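Local coordinates for platelet aggregation factor Sm-hPAF (Streptococcus mitis, PDB 4GWI), which binds fucosylated glycans such as the Lewis y antigen through this F-type lectin domain of lectinolysin, a toxin that probably forms pores in cholesterol-containing host membranes, at residues K69-N74 and E112-F117; L84-V89 and E128-N133; V90-A95 and A122-V127; S19-A24 and D53-Q58. The protein carries 2 engineered substitutions. One frame throughout, in Å; residues are numbered along the deposited sequence.

Interaction 1: K69-N74 and E112-F117; sequences KVKLYN and ELEVFF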
loop_
_atom_site.group_PDB
_atom_site.type_symbol
_atom_site.label_atom_id
_atom_site.label_comp_id
_atom_site.label_asym_id
_atom_site.label_seq_id
_atom_site.Cartn_x
_atom_site.Cartn_y
_atom_site.Cartn_z
ATOM N N LYS A 69 9.287 4.810 6.364
ATOM C CA LYS A 69 7.832 5.077 6.558
ATOM C C LYS A 69 7.082 4.658 5.318
ATOM O O LYS A 69 7.550 4.911 4.183
ATOM C CB LYS A 69 7.551 6.584 6.871
ATOM C CG LYS A 69 6.057 6.903 7.136
ATOM C CD LYS A 69 6.016 8.453 7.305
ATOM C CE LYS A 69 4.685 9.043 7.603
ATOM N NZ LYS A 69 4.980 10.524 7.734
ATOM N N VAL A 70 5.962 4.020 5.559
ATOM C CA VAL A 70 5.018 3.710 4.428
ATOM C C VAL A 70 3.670 4.299 4.877
ATOM O O VAL A 70 3.217 4.085 5.971
ATOM C CB VAL A 70 4.844 2.191 4.252
ATOM C CG1 VAL A 70 3.735 1.873 3.170
ATOM C CG2 VAL A 70 6.214 1.596 3.785
ATOM N N LYS A 71 3.050 5.124 3.972
ATOM C CA LYS A 71 1.770 5.766 4.347
ATOM C C LYS A 71 0.693 5.228 3.379
ATOM O O LYS A 71 0.930 5.262 2.186
ATOM C CB LYS A 71 1.888 7.291 4.148
ATOM C CG LYS A 71 0.729 7.989 4.793
ATOM C CD LYS A 71 1.132 9.490 5.016
ATOM C CE LYS A 71 -0.156 10.185 5.486
ATOM N NZ LYS A 71 0.168 11.658 5.404
ATOM N N LEU A 72 -0.370 4.703 3.941
ATOM C CA LEU A 72 -1.449 4.125 3.112
ATOM C C LEU A 72 -2.593 5.202 3.197
ATOM O O LEU A 72 -2.970 5.648 4.267
ATOM C CB LEU A 72 -2.030 2.854 3.728
ATOM C CG LEU A 72 -1.010 1.705 3.913
ATOM C CD1 LEU A 72 -1.841 0.461 4.206
ATOM C CD2 LEU A 72 -0.027 1.434 2.777
ATOM N N TYR A 73 -3.231 5.382 2.059
ATOM C CA TYR A 73 -4.454 6.237 2.004
ATOM C C TYR A 73 -5.569 5.381 1.530
ATOM O O TYR A 73 -5.484 4.761 0.448
ATOM C CB TYR A 73 -4.242 7.381 1.019
ATOM C CG TYR A 73 -3.151 8.360 1.397
ATOM C CD1 TYR A 73 -3.519 9.616 1.876
ATOM C CD2 TYR A 73 -1.778 8.036 1.283
ATOM C CE1 TYR A 73 -2.529 10.522 2.202
ATOM C CE2 TYR A 73 -0.782 8.951 1.638
ATOM C CZ TYR A 73 -1.201 10.185 2.094
ATOM O OH TYR A 73 -0.247 11.128 2.372
ATOM N N ASN A 74 -6.617 5.273 2.345
ATOM C CA ASN A 74 -7.725 4.368 2.081
ATOM C C ASN A 74 -8.709 4.915 1.054
ATOM O O ASN A 74 -8.740 6.122 0.845
ATOM C CB ASN A 74 -8.473 4.075 3.423
ATOM C CG ASN A 74 -9.261 2.796 3.382
ATOM O OD1 ASN A 74 -9.319 2.063 2.391
ATOM N ND2 ASN A 74 -9.974 2.546 4.506
ATOM N N GLU A 112 -6.043 7.730 6.628
ATOM C CA GLU A 112 -4.670 7.344 6.274
ATOM C C GLU A 112 -4.097 6.539 7.439
ATOM O O GLU A 112 -4.587 6.567 8.586
ATOM C CB GLU A 112 -3.812 8.518 5.981
ATOM C CG GLU A 112 -3.754 9.474 7.118
ATOM C CD GLU A 112 -3.129 10.824 6.724
ATOM O OE1 GLU A 112 -3.589 11.450 5.718
ATOM O OE2 GLU A 112 -2.186 11.233 7.466
ATOM N N LEU A 113 -3.047 5.763 7.133
ATOM C CA LEU A 113 -2.293 4.981 8.187
ATOM C C LEU A 113 -0.845 5.253 7.929
ATOM O O LEU A 113 -0.324 5.059 6.805
ATOM C CB LEU A 113 -2.584 3.471 8.087
ATOM C CG LEU A 113 -1.651 2.619 8.985
ATOM C CD1 LEU A 113 -1.904 2.954 10.458
ATOM C CD2 LEU A 113 -1.873 1.115 8.661
ATOM N N GLU A 114 -0.086 5.675 8.948
ATOM C CA GLU A 114 1.351 5.821 8.789
ATOM C C GLU A 114 2.049 4.636 9.475
ATOM O O GLU A 114 1.793 4.326 10.683
ATOM C CB GLU A 114 1.876 7.091 9.542
ATOM C CG GLU A 114 1.420 8.376 8.775
ATOM C CD GLU A 114 1.959 9.668 9.373
ATOM O OE1 GLU A 114 2.359 9.680 10.550
ATOM O OE2 GLU A 114 1.968 10.662 8.626
ATOM N N VAL A 115 2.847 3.924 8.677
ATOM C CA VAL A 115 3.535 2.702 9.229
ATOM C C VAL A 115 5.010 3.037 9.260
ATOM O O VAL A 115 5.636 3.454 8.277
ATOM C CB VAL A 115 3.288 1.554 8.243
ATOM C CG1 VAL A 115 3.930 0.279 8.870
ATOM C CG2 VAL A 115 1.806 1.319 7.988
ATOM N N PHE A 116 5.638 2.876 10.430
ATOM C CA PHE A 116 7.057 3.199 10.569
ATOM C C PHE A 116 7.930 1.940 10.646
ATOM O O PHE A 116 7.508 1.021 11.370
ATOM C CB PHE A 116 7.253 4.045 11.848
ATOM C CG PHE A 116 6.632 5.446 11.696
ATOM C CD1 PHE A 116 7.409 6.416 11.122
ATOM C CD2 PHE A 116 5.339 5.677 12.158
ATOM C CE1 PHE A 116 6.883 7.721 10.950
ATOM C CE2 PHE A 116 4.801 7.012 11.978
ATOM C CZ PHE A 116 5.604 7.963 11.378
ATOM N N PHE A 117 8.999 1.921 9.840
ATOM C CA PHE A 117 9.928 0.775 9.878
ATOM C C PHE A 117 11.258 1.190 10.391
ATOM O O PHE A 117 11.656 2.335 10.240
ATOM C CB PHE A 117 10.062 0.239 8.480
ATOM C CG PHE A 117 8.842 -0.566 8.032
ATOM C CD1 PHE A 117 8.606 -1.843 8.417
ATOM C CD2 PHE A 117 7.857 0.052 7.205
ATOM C CE1 PHE A 117 7.503 -2.616 8.011
ATOM C CE2 PHE A 117 6.774 -0.714 6.787
ATOM C CZ PHE A 117 6.536 -2.013 7.191
#
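K69 shows how a lysine can span two antiparallel strands. Its CG lies anti to the backbone N (chi1 -178°) and the chain stays extended, so CB and CG first pass the carbonyl oxygen of V115. CD then runs alongside the ring of F116, 3.8 Å from CE1, the long methylene chain suiting an aromatic neighbour. CE reaches the carboxylate of E114, and NZ ends 3.1 Å from E114 OE2 in a salt bridge whose hydrogen bond is weak. E114 OE2 also makes a long salt bridge, 3.8 Å, with K71 NZ, which forms a closer salt bridge with E112 OE2 at 3.2 Å. Alternating lysines and glutamates thus build a charge network on the face of K69, K71 and Y73, where opposite charges offset one another. Beneath it, V70 pairs with V115 and L72 with L113 through four backbone hydrogen bonds, V115 N to V70 O being the shortest at 2.7 Å. The branched and apolar residues V70, V115, L72 and L113 fill the other face, with V70 CG2 against F117 CE2. That face packs on strands 87-92 and 98-104 of the larger sheet, forming a beta sandwich, while strand 138-145 borders 69-74 along its other edge.

Interaction 2: L84-V89 and E128-N133; sequences LSNFDV and ELKTKN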
loop_
_atom_site.group_PDB
_atom_site.type_symbol
_atom_site.label_atom_id
_atom_site.label_comp_id
_atom_site.label_asym_id
_atom_site.label_seq_id
_atom_site.Cartn_x
_atom_site.Cartn_y
_atom_site.Cartn_z
ATOM N N LEU A 84 -10.364 -2.296 4.001
ATOM C CA LEU A 84 -8.945 -2.230 4.375
ATOM C C LEU A 84 -8.848 -2.459 5.917
ATOM O O LEU A 84 -8.792 -1.513 6.738
ATOM C CB LEU A 84 -8.286 -0.895 3.955
ATOM C CG LEU A 84 -6.781 -0.821 4.279
ATOM C CD1 LEU A 84 -6.015 -1.881 3.443
ATOM C CD2 LEU A 84 -6.303 0.551 3.811
ATOM N N SER A 85 -8.895 -3.728 6.237
ATOM C CA SER A 85 -8.866 -4.184 7.649
ATOM C C SER A 85 -8.254 -5.560 7.621
ATOM O O SER A 85 -8.278 -6.282 6.615
ATOM C CB SER A 85 -10.303 -4.121 8.259
ATOM O OG SER A 85 -11.030 -5.086 7.588
ATOM N N ASN A 86 -7.667 -5.953 8.775
ATOM C CA ASN A 86 -6.993 -7.216 8.947
ATOM C C ASN A 86 -6.007 -7.494 7.819
ATOM O O ASN A 86 -6.190 -8.374 6.987
ATOM C CB ASN A 86 -8.040 -8.332 9.040
ATOM C CG ASN A 86 -7.435 -9.672 9.486
ATOM O OD1 ASN A 86 -6.317 -9.786 9.912
ATOM N ND2 ASN A 86 -8.206 -10.739 9.285
ATOM N N PHE A 87 -4.961 -6.692 7.838
ATOM C CA PHE A 87 -4.002 -6.750 6.756
ATOM C C PHE A 87 -2.593 -6.579 7.271
ATOM O O PHE A 87 -2.358 -6.050 8.370
ATOM C CB PHE A 87 -4.275 -5.647 5.673
ATOM C CG PHE A 87 -4.164 -4.233 6.179
ATOM C CD1 PHE A 87 -5.218 -3.595 6.811
ATOM C CD2 PHE A 87 -2.941 -3.538 6.062
ATOM C CE1 PHE A 87 -5.129 -2.303 7.310
ATOM C CE2 PHE A 87 -2.858 -2.276 6.545
ATOM C CZ PHE A 87 -3.905 -1.609 7.103
ATOM N N ASP A 88 -1.641 -6.990 6.446
ATOM C CA ASP A 88 -0.214 -6.777 6.768
ATOM C C ASP A 88 0.393 -5.792 5.778
ATOM O O ASP A 88 -0.033 -5.690 4.596
ATOM C CB ASP A 88 0.620 -8.063 6.595
ATOM C CG ASP A 88 0.328 -9.171 7.663
ATOM O OD1 ASP A 88 0.608 -10.363 7.337
ATOM O OD2 ASP A 88 -0.199 -8.868 8.699
ATOM N N VAL A 89 1.368 -5.047 6.235
ATOM C CA VAL A 89 2.303 -4.249 5.339
ATOM C C VAL A 89 3.632 -4.960 5.433
ATOM O O VAL A 89 4.172 -5.175 6.561
ATOM C CB VAL A 89 2.384 -2.799 5.800
ATOM C CG1 VAL A 89 3.312 -1.961 4.882
ATOM C CG2 VAL A 89 0.965 -2.167 5.800
ATOM N N GLU A 128 -1.079 -6.694 2.099
ATOM C CA GLU A 128 -1.724 -8.063 1.911
ATOM C C GLU A 128 -2.936 -8.110 2.828
ATOM O O GLU A 128 -2.798 -8.029 4.054
ATOM C CB GLU A 128 -0.773 -9.160 2.417
ATOM C CG GLU A 128 0.438 -9.306 1.562
ATOM C CD GLU A 128 1.404 -10.442 2.014
ATOM O OE1 GLU A 128 1.253 -10.949 3.140
ATOM O OE2 GLU A 128 2.325 -10.758 1.211
ATOM N N LEU A 129 -4.117 -8.309 2.228
ATOM C CA LEU A 129 -5.309 -8.566 3.065
ATOM C C LEU A 129 -5.270 -10.004 3.564
ATOM O O LEU A 129 -4.773 -10.847 2.869
ATOM C CB LEU A 129 -6.617 -8.344 2.322
ATOM C CG LEU A 129 -6.908 -6.919 1.875
ATOM C CD1 LEU A 129 -8.312 -6.830 1.246
ATOM C CD2 LEU A 129 -6.693 -5.888 2.983
ATOM N N LYS A 130 -5.805 -10.193 4.796
ATOM C CA LYS A 130 -5.811 -11.570 5.352
ATOM C C LYS A 130 -7.230 -12.122 5.387
ATOM O O LYS A 130 -7.460 -13.218 5.937
ATOM C CB LYS A 130 -5.188 -11.576 6.742
ATOM C CG LYS A 130 -3.659 -11.360 6.524
ATOM C CD LYS A 130 -2.998 -10.951 7.831
ATOM C CE LYS A 130 -3.384 -11.840 9.000
ATOM N NZ LYS A 130 -2.570 -13.095 9.040
ATOM N N THR A 131 -8.177 -11.430 4.792
ATOM C CA THR A 131 -9.601 -11.778 4.844
ATOM C C THR A 131 -10.068 -12.486 3.545
ATOM O O THR A 131 -9.434 -12.456 2.464
ATOM C CB THR A 131 -10.409 -10.512 5.026
ATOM O OG1 THR A 131 -9.999 -9.624 3.900
ATOM C CG2 THR A 131 -10.169 -9.881 6.425
ATOM N N LYS A 132 -11.144 -13.279 3.667
ATOM C CA LYS A 132 -11.705 -13.952 2.547
ATOM C C LYS A 132 -12.628 -13.048 1.793
ATOM O O LYS A 132 -13.266 -12.179 2.384
ATOM C CB LYS A 132 -12.541 -15.185 3.067
ATOM C CG LYS A 132 -11.641 -16.286 3.581
ATOM C CD LYS A 132 -12.484 -17.293 4.382
ATOM C CE LYS A 132 -11.597 -18.367 5.004
ATOM N NZ LYS A 132 -10.517 -18.740 4.037
ATOM N N ASN A 133 -12.625 -13.293 0.469
ATOM C CA ASN A 133 -13.605 -12.735 -0.447
ATOM C C ASN A 133 -13.807 -11.236 -0.283
ATOM O O ASN A 133 -14.894 -10.703 -0.150
ATOM C CB ASN A 133 -14.952 -13.523 -0.209
ATOM C CG ASN A 133 -15.996 -13.143 -1.217
ATOM O OD1 ASN A 133 -17.138 -12.788 -0.849
ATOM N ND2 ASN A 133 -15.591 -13.116 -2.485
HETATM O O HOH W 1 -10.513 -6.829 4.876
HETATM O O HOH W 2 -0.599 -11.829 4.857
#
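L129 supplies the tight side of this contact. Its CG stands anti to the carbonyl carbon (chi1 -65°), which brings CD2 to 3.6 Å from F87 CB and 4.1 Å from L84 CD1. L84 CD1 in turn sits over the centre of the F87 ring, 3.8 Å above its plane; leucine and phenylalanine suit this buried place, where they pack on one another. D88 and E128 exchange two nearly straight backbone hydrogen bonds, and K130 N adds a third, more bent, to N86 O at 2.9 Å. The like-charged carboxylates of D88 and E128 are well held: one water donates to D88 OD1 and E128 OE1, H103 bonds D88 OD2, R101 forms salt bridges with both and K126 NZ with E128 OE2, which would probably ease their repulsion. The loose side begins at exposed K130, whose CD passes 3.6 Å from D88 OD2 without a salt bridge. T131 CG2 slides past the N86 side chain, nearest to ND2 (3.6 Å), and a second water joins S85 O to T131 OG1. N86 and F87 form a G1 bulge opposite F104. Strand 87-92 runs between 98-104 and 124-129, with F87 packed on L72 and L113 of the facing sheet.

Interaction 3: V90-A95 and A122-V127; sequences VLLNEA and ARYVKV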
loop_
_atom_site.group_PDB
_atom_site.type_symbol
_atom_site.label_atom_id
_atom_site.label_comp_id
_atom_site.label_asym_id
_atom_site.label_seq_id
_atom_site.Cartn_x
_atom_site.Cartn_y
_atom_site.Cartn_z
ATOM N N VAL A 90 4.192 -5.294 4.293
ATOM C CA VAL A 90 5.355 -6.187 4.216
ATOM C C VAL A 90 6.415 -5.495 3.405
ATOM O O VAL A 90 6.171 -4.822 2.363
ATOM C CB VAL A 90 4.985 -7.487 3.471
ATOM C CG1 VAL A 90 6.098 -8.517 3.647
ATOM C CG2 VAL A 90 3.696 -8.075 4.055
ATOM N N LEU A 91 7.664 -5.612 3.880
ATOM C CA LEU A 91 8.804 -5.172 3.097
ATOM C C LEU A 91 9.576 -6.403 2.614
ATOM O O LEU A 91 9.781 -7.307 3.423
ATOM C CB LEU A 91 9.743 -4.302 3.917
ATOM C CG LEU A 91 9.175 -2.982 4.544
ATOM C CD1 LEU A 91 10.279 -2.209 5.238
ATOM C CD2 LEU A 91 8.516 -2.195 3.386
ATOM N N LEU A 92 9.965 -6.430 1.367
ATOM C CA LEU A 92 10.704 -7.585 0.803
ATOM C C LEU A 92 12.030 -7.080 0.267
ATOM O O LEU A 92 12.164 -5.983 -0.276
ATOM C CB LEU A 92 9.976 -8.237 -0.382
ATOM C CG LEU A 92 8.527 -8.550 -0.170
ATOM C CD1 LEU A 92 8.139 -9.231 -1.511
ATOM C CD2 LEU A 92 8.356 -9.527 0.942
ATOM N N ASN A 93 13.061 -7.938 0.400
ATOM C CA ASN A 93 14.337 -7.624 -0.235
ATOM C C ASN A 93 14.336 -7.909 -1.762
ATOM O O ASN A 93 13.301 -8.281 -2.372
ATOM C CB ASN A 93 15.506 -8.380 0.528
ATOM C CG ASN A 93 15.509 -9.887 0.269
ATOM O OD1 ASN A 93 16.275 -10.635 1.037
ATOM N ND2 ASN A 93 14.704 -10.428 -0.565
ATOM N N GLU A 94 15.481 -7.744 -2.423
ATOM C CA GLU A 94 15.556 -7.910 -3.859
ATOM C C GLU A 94 15.251 -9.281 -4.343
ATOM O O GLU A 94 14.806 -9.520 -5.462
ATOM C CB GLU A 94 16.960 -7.430 -4.339
ATOM C CG GLU A 94 17.086 -7.478 -5.874
ATOM C CD GLU A 94 17.832 -8.689 -6.430
ATOM O OE1 GLU A 94 17.925 -9.772 -5.757
ATOM O OE2 GLU A 94 18.322 -8.543 -7.586
ATOM N N ALA A 95 15.484 -10.272 -3.471
ATOM C CA ALA A 95 15.198 -11.665 -3.717
ATOM C C ALA A 95 13.794 -12.058 -3.322
ATOM O O ALA A 95 13.332 -13.223 -3.325
ATOM C CB ALA A 95 16.199 -12.517 -2.860
ATOM N N ALA A 122 14.932 -2.577 1.740
ATOM C CA ALA A 122 13.964 -3.354 1.024
ATOM C C ALA A 122 13.802 -2.821 -0.369
ATOM O O ALA A 122 14.016 -1.607 -0.567
ATOM C CB ALA A 122 12.631 -3.218 1.738
ATOM N N ARG A 123 13.393 -3.706 -1.262
ATOM C CA ARG A 123 13.115 -3.263 -2.634
ATOM C C ARG A 123 11.617 -3.224 -2.892
ATOM O O ARG A 123 11.163 -2.395 -3.768
ATOM C CB ARG A 123 13.808 -4.193 -3.637
ATOM C CG ARG A 123 13.495 -3.739 -5.099
ATOM C CD ARG A 123 14.407 -4.332 -6.103
ATOM N NE ARG A 123 13.761 -4.177 -7.455
ATOM C CZ ARG A 123 14.347 -4.509 -8.588
ATOM N NH1 ARG A 123 15.663 -4.921 -8.581
ATOM N NH2 ARG A 123 13.610 -4.424 -9.700
ATOM N N TYR A 124 10.817 -4.055 -2.259
ATOM C CA TYR A 124 9.356 -4.118 -2.532
ATOM C C TYR A 124 8.589 -3.761 -1.310
ATOM O O TYR A 124 8.958 -4.130 -0.151
ATOM C CB TYR A 124 8.955 -5.533 -2.987
ATOM C CG TYR A 124 9.643 -6.022 -4.251
ATOM C CD1 TYR A 124 10.928 -6.670 -4.174
ATOM C CD2 TYR A 124 9.133 -5.737 -5.522
ATOM C CE1 TYR A 124 11.590 -7.112 -5.303
ATOM C CE2 TYR A 124 9.763 -6.237 -6.678
ATOM C CZ TYR A 124 10.968 -6.931 -6.569
ATOM O OH TYR A 124 11.652 -7.281 -7.718
ATOM N N VAL A 125 7.405 -3.090 -1.487
ATOM C CA VAL A 125 6.490 -2.790 -0.395
ATOM C C VAL A 125 5.169 -3.457 -0.767
ATOM O O VAL A 125 4.680 -3.198 -1.937
ATOM C CB VAL A 125 6.305 -1.269 -0.218
ATOM C CG1 VAL A 125 5.247 -1.023 0.895
ATOM C CG2 VAL A 125 7.649 -0.620 0.110
ATOM N N LYS A 126 4.607 -4.268 0.106
ATOM C CA LYS A 126 3.392 -5.003 -0.276
ATOM C C LYS A 126 2.336 -4.763 0.804
ATOM O O LYS A 126 2.664 -4.676 1.988
ATOM C CB LYS A 126 3.815 -6.475 -0.390
ATOM C CG LYS A 126 2.788 -7.380 -0.878
ATOM C CD LYS A 126 3.553 -8.733 -1.196
ATOM C CE LYS A 126 2.438 -9.561 -1.798
ATOM N NZ LYS A 126 2.843 -10.950 -1.501
ATOM N N VAL A 127 1.060 -4.691 0.381
ATOM C CA VAL A 127 -0.080 -4.627 1.320
ATOM C C VAL A 127 -0.802 -5.937 1.027
ATOM O O VAL A 127 -1.175 -6.209 -0.100
ATOM C CB VAL A 127 -0.992 -3.392 1.076
ATOM C CG1 VAL A 127 -2.231 -3.444 2.011
ATOM C CG2 VAL A 127 -0.148 -2.116 1.225
HETATM O O HOH W 3 14.240 -7.850 -7.535
#
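Backbone hydrogen bonds set the frame. V90 and K126 form a hydrogen-bonded antiparallel pair with both bonds at 2.8 Å, V90 N to K126 O and K126 N to V90 O. L92 N then donates to Y124 O on a lone pair. L92 O is gripped twice, by R123 N at 2.8 Å and Y124 N at 3.1 Å, because R123 and Y124 together face L92 in a classic beta bulge, just where the chain turns a corner at 123. Apolar contacts alternate between the faces. L91 CD2 meets V125 CG2 at 3.7 Å, the two side chains running side by side, while the small A122 fits its methyl against L91 CB; leucine and beta-branched valine suit this buried strand face, which packs onto V67 and V70 of strand 64-74. On the other face L92 CB lies 3.9 Å from Y124 CB. The Y124 ring takes N93 O at its edge, in plane, with CD1 the nearest ring atom. Among the polar links, a water donates to E94 O and hydrogen-bonds Y124 OH, each at 2.7 Å. R123 passes E94 CG, its extended chain suiting the reach to D60, a magnesium ligand with which NE forms a salt bridge; K126 NZ pairs with E128. The twice-bonded L92 carbonyl thus fixes the bulge, and the arginine would probably offset part of the D60 charge beside the metal.

Interaction 4: S19-A24 and D53-Q58; sequences SQSSTA and DNAWWQ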
loop_
_atom_site.group_PDB
_atom_site.type_symbol
_atom_site.label_atom_id
_atom_site.label_comp_id
_atom_site.label_asym_id
_atom_site.label_seq_id
_atom_site.Cartn_x
_atom_site.Cartn_y
_atom_site.Cartn_z
ATOM N N SER A 19 1.932 -3.573 -9.003
ATOM C CA SER A 19 1.154 -4.768 -9.476
ATOM C C SER A 19 0.234 -5.189 -8.323
ATOM O O SER A 19 0.349 -4.750 -7.195
ATOM C CB SER A 19 2.037 -5.966 -9.893
ATOM O OG SER A 19 2.809 -6.388 -8.808
ATOM N N GLN A 20 -0.734 -6.057 -8.655
ATOM C CA GLN A 20 -1.637 -6.505 -7.595
ATOM C C GLN A 20 -2.209 -7.897 -8.033
ATOM O O GLN A 20 -2.021 -8.355 -9.189
ATOM C CB GLN A 20 -2.750 -5.410 -7.338
ATOM C CG GLN A 20 -3.607 -5.179 -8.610
ATOM C CD GLN A 20 -4.485 -3.969 -8.471
ATOM O OE1 GLN A 20 -4.390 -3.219 -7.504
ATOM N NE2 GLN A 20 -5.349 -3.738 -9.498
ATOM N N SER A 21 -2.854 -8.506 -7.073
ATOM C CA SER A 21 -3.340 -9.904 -7.292
ATOM C C SER A 21 -4.340 -10.074 -8.401
ATOM O O SER A 21 -4.291 -11.141 -9.057
ATOM C CB SER A 21 -3.876 -10.419 -5.898
ATOM O OG SER A 21 -4.883 -9.585 -5.401
ATOM N N SER A 22 -5.201 -9.124 -8.686
ATOM C CA SER A 22 -6.044 -9.142 -9.816
ATOM C C SER A 22 -6.562 -7.687 -9.932
ATOM O O SER A 22 -6.361 -6.889 -8.988
ATOM C CB SER A 22 -7.294 -10.064 -9.525
ATOM O OG SER A 22 -7.964 -9.717 -8.294
ATOM N N THR A 23 -7.293 -7.411 -11.025
ATOM C CA THR A 23 -7.841 -6.066 -11.231
ATOM C C THR A 23 -9.302 -6.130 -11.566
ATOM O O THR A 23 -9.649 -6.987 -12.409
ATOM C CB THR A 23 -7.034 -5.371 -12.397
ATOM O OG1 THR A 23 -5.619 -5.342 -11.999
ATOM C CG2 THR A 23 -7.550 -3.946 -12.630
ATOM N N ALA A 24 -10.141 -5.316 -10.943
ATOM C CA ALA A 24 -11.553 -5.261 -11.242
ATOM C C ALA A 24 -11.967 -3.822 -11.317
ATOM O O ALA A 24 -11.292 -2.935 -10.739
ATOM C CB ALA A 24 -12.351 -5.929 -10.099
ATOM N N ASP A 53 -9.726 -14.167 -1.996
ATOM C CA ASP A 53 -9.001 -14.368 -0.739
ATOM C C ASP A 53 -7.582 -13.835 -0.785
ATOM O O ASP A 53 -6.872 -13.994 -1.778
ATOM C CB ASP A 53 -8.925 -15.876 -0.458
ATOM C CG ASP A 53 -10.346 -16.491 -0.220
ATOM O OD1 ASP A 53 -11.393 -15.793 -0.107
ATOM O OD2 ASP A 53 -10.367 -17.749 -0.215
ATOM N N ASN A 54 -7.207 -13.169 0.324
ATOM C CA ASN A 54 -5.817 -12.730 0.461
ATOM C C ASN A 54 -5.356 -11.840 -0.738
ATOM O O ASN A 54 -4.280 -12.023 -1.259
ATOM C CB ASN A 54 -4.853 -13.954 0.560
ATOM C CG ASN A 54 -5.208 -14.830 1.770
ATOM O OD1 ASN A 54 -5.586 -14.349 2.839
ATOM N ND2 ASN A 54 -5.276 -16.105 1.523
ATOM N N ALA A 55 -6.199 -10.864 -1.045
ATOM C CA ALA A 55 -5.817 -9.895 -2.142
ATOM C C ALA A 55 -4.537 -9.141 -1.677
ATOM O O ALA A 55 -4.311 -8.921 -0.475
ATOM C CB ALA A 55 -6.961 -8.908 -2.277
ATOM N N TRP A 56 -3.773 -8.716 -2.678
ATOM C CA TRP A 56 -2.567 -7.968 -2.319
ATOM C C TRP A 56 -2.235 -6.939 -3.438
ATOM O O TRP A 56 -2.700 -7.057 -4.562
ATOM C CB TRP A 56 -1.334 -8.920 -2.030
ATOM C CG TRP A 56 -0.979 -9.815 -3.221
ATOM C CD1 TRP A 56 -1.432 -11.147 -3.447
ATOM C CD2 TRP A 56 -0.282 -9.448 -4.444
ATOM N NE1 TRP A 56 -0.937 -11.621 -4.655
ATOM C CE2 TRP A 56 -0.247 -10.647 -5.306
ATOM C CE3 TRP A 56 0.446 -8.307 -4.861
ATOM C CZ2 TRP A 56 0.333 -10.625 -6.605
ATOM C CZ3 TRP A 56 1.029 -8.300 -6.131
ATOM C CH2 TRP A 56 0.971 -9.446 -7.000
ATOM N N TRP A 57 -1.377 -5.992 -3.048
ATOM C CA TRP A 57 -0.873 -4.956 -3.993
ATOM C C TRP A 57 0.589 -4.767 -3.644
ATOM O O TRP A 57 0.991 -4.908 -2.457
ATOM C CB TRP A 57 -1.698 -3.686 -3.669
ATOM C CG TRP A 57 -1.162 -2.491 -4.438
ATOM C CD1 TRP A 57 -1.659 -1.988 -5.700
ATOM C CD2 TRP A 57 -0.087 -1.609 -4.044
ATOM N NE1 TRP A 57 -0.880 -0.859 -6.082
ATOM C CE2 TRP A 57 0.026 -0.616 -5.114
ATOM C CE3 TRP A 57 0.771 -1.546 -2.922
ATOM C CZ2 TRP A 57 1.016 0.357 -5.102
ATOM C CZ3 TRP A 57 1.761 -0.561 -2.896
ATOM C CH2 TRP A 57 1.821 0.417 -3.947
ATOM N N GLN A 58 1.446 -4.447 -4.631
ATOM C CA GLN A 58 2.881 -4.308 -4.374
ATOM C C GLN A 58 3.443 -3.187 -5.235
ATOM O O GLN A 58 2.975 -2.982 -6.383
ATOM C CB GLN A 58 3.547 -5.625 -4.792
ATOM C CG GLN A 58 5.074 -5.587 -4.600
ATOM C CD GLN A 58 5.570 -6.973 -4.972
ATOM O OE1 GLN A 58 5.863 -7.228 -6.145
ATOM N NE2 GLN A 58 5.540 -7.831 -3.988
HETATM O O HOH W 4 5.583 -5.084 -8.661
#
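W56 lays its indole beneath the backbone of Q20 and S21. Its CG occupies the crowded position between backbone N and carbonyl carbon (chi1 58°), turning one ring face so that S21 N sits over its centre. S21 CB makes a CH-pi contact 3.5 Å from the centroid of the five-membered ring, a place that suits a small residue. The same serine bonds at both ends of W56: S21 N donates to W56 O from above the carbonyl plane, and S21 OG accepts from W56 N at 3.1 Å, with E52 as a further partner. In this F-type lectin fold the pair joins edge strand 17-20 to strand 56-61, and K126 of the next strand makes a cation-pi contact with W56. S19 pairs with Q58 through S19 N to Q58 O and Q58 N to S19 O, the latter 2.8 Å. S19 OG meets the W56 ring at its edge, 3.7 Å from CZ3, and a water joins it to Q58 OE1, the latter bond being weak.

How the interactions relate
From the N terminus, interaction 4 comes first: 53-58 returns to pair with 19-24, closing a loop that holds most of the glycan- and calcium-binding residues. The chain then enters the facing sheet with strand 64-74, whose 69-74 part pairs with 112-117 only after 84-95 has been laid down. Interaction 1 therefore crosses interactions 2 and 3, which open at 84-89 and 90-95 and close at 128-133 and 122-127. These two share one strand pair, interaction 3 being the inner closure. Strand 124-129 also borders 56-61, linking them to interaction 4 in the five-stranded sheet, while F87, L91 and V125 meet L72, F117 and V70 across the sandwich.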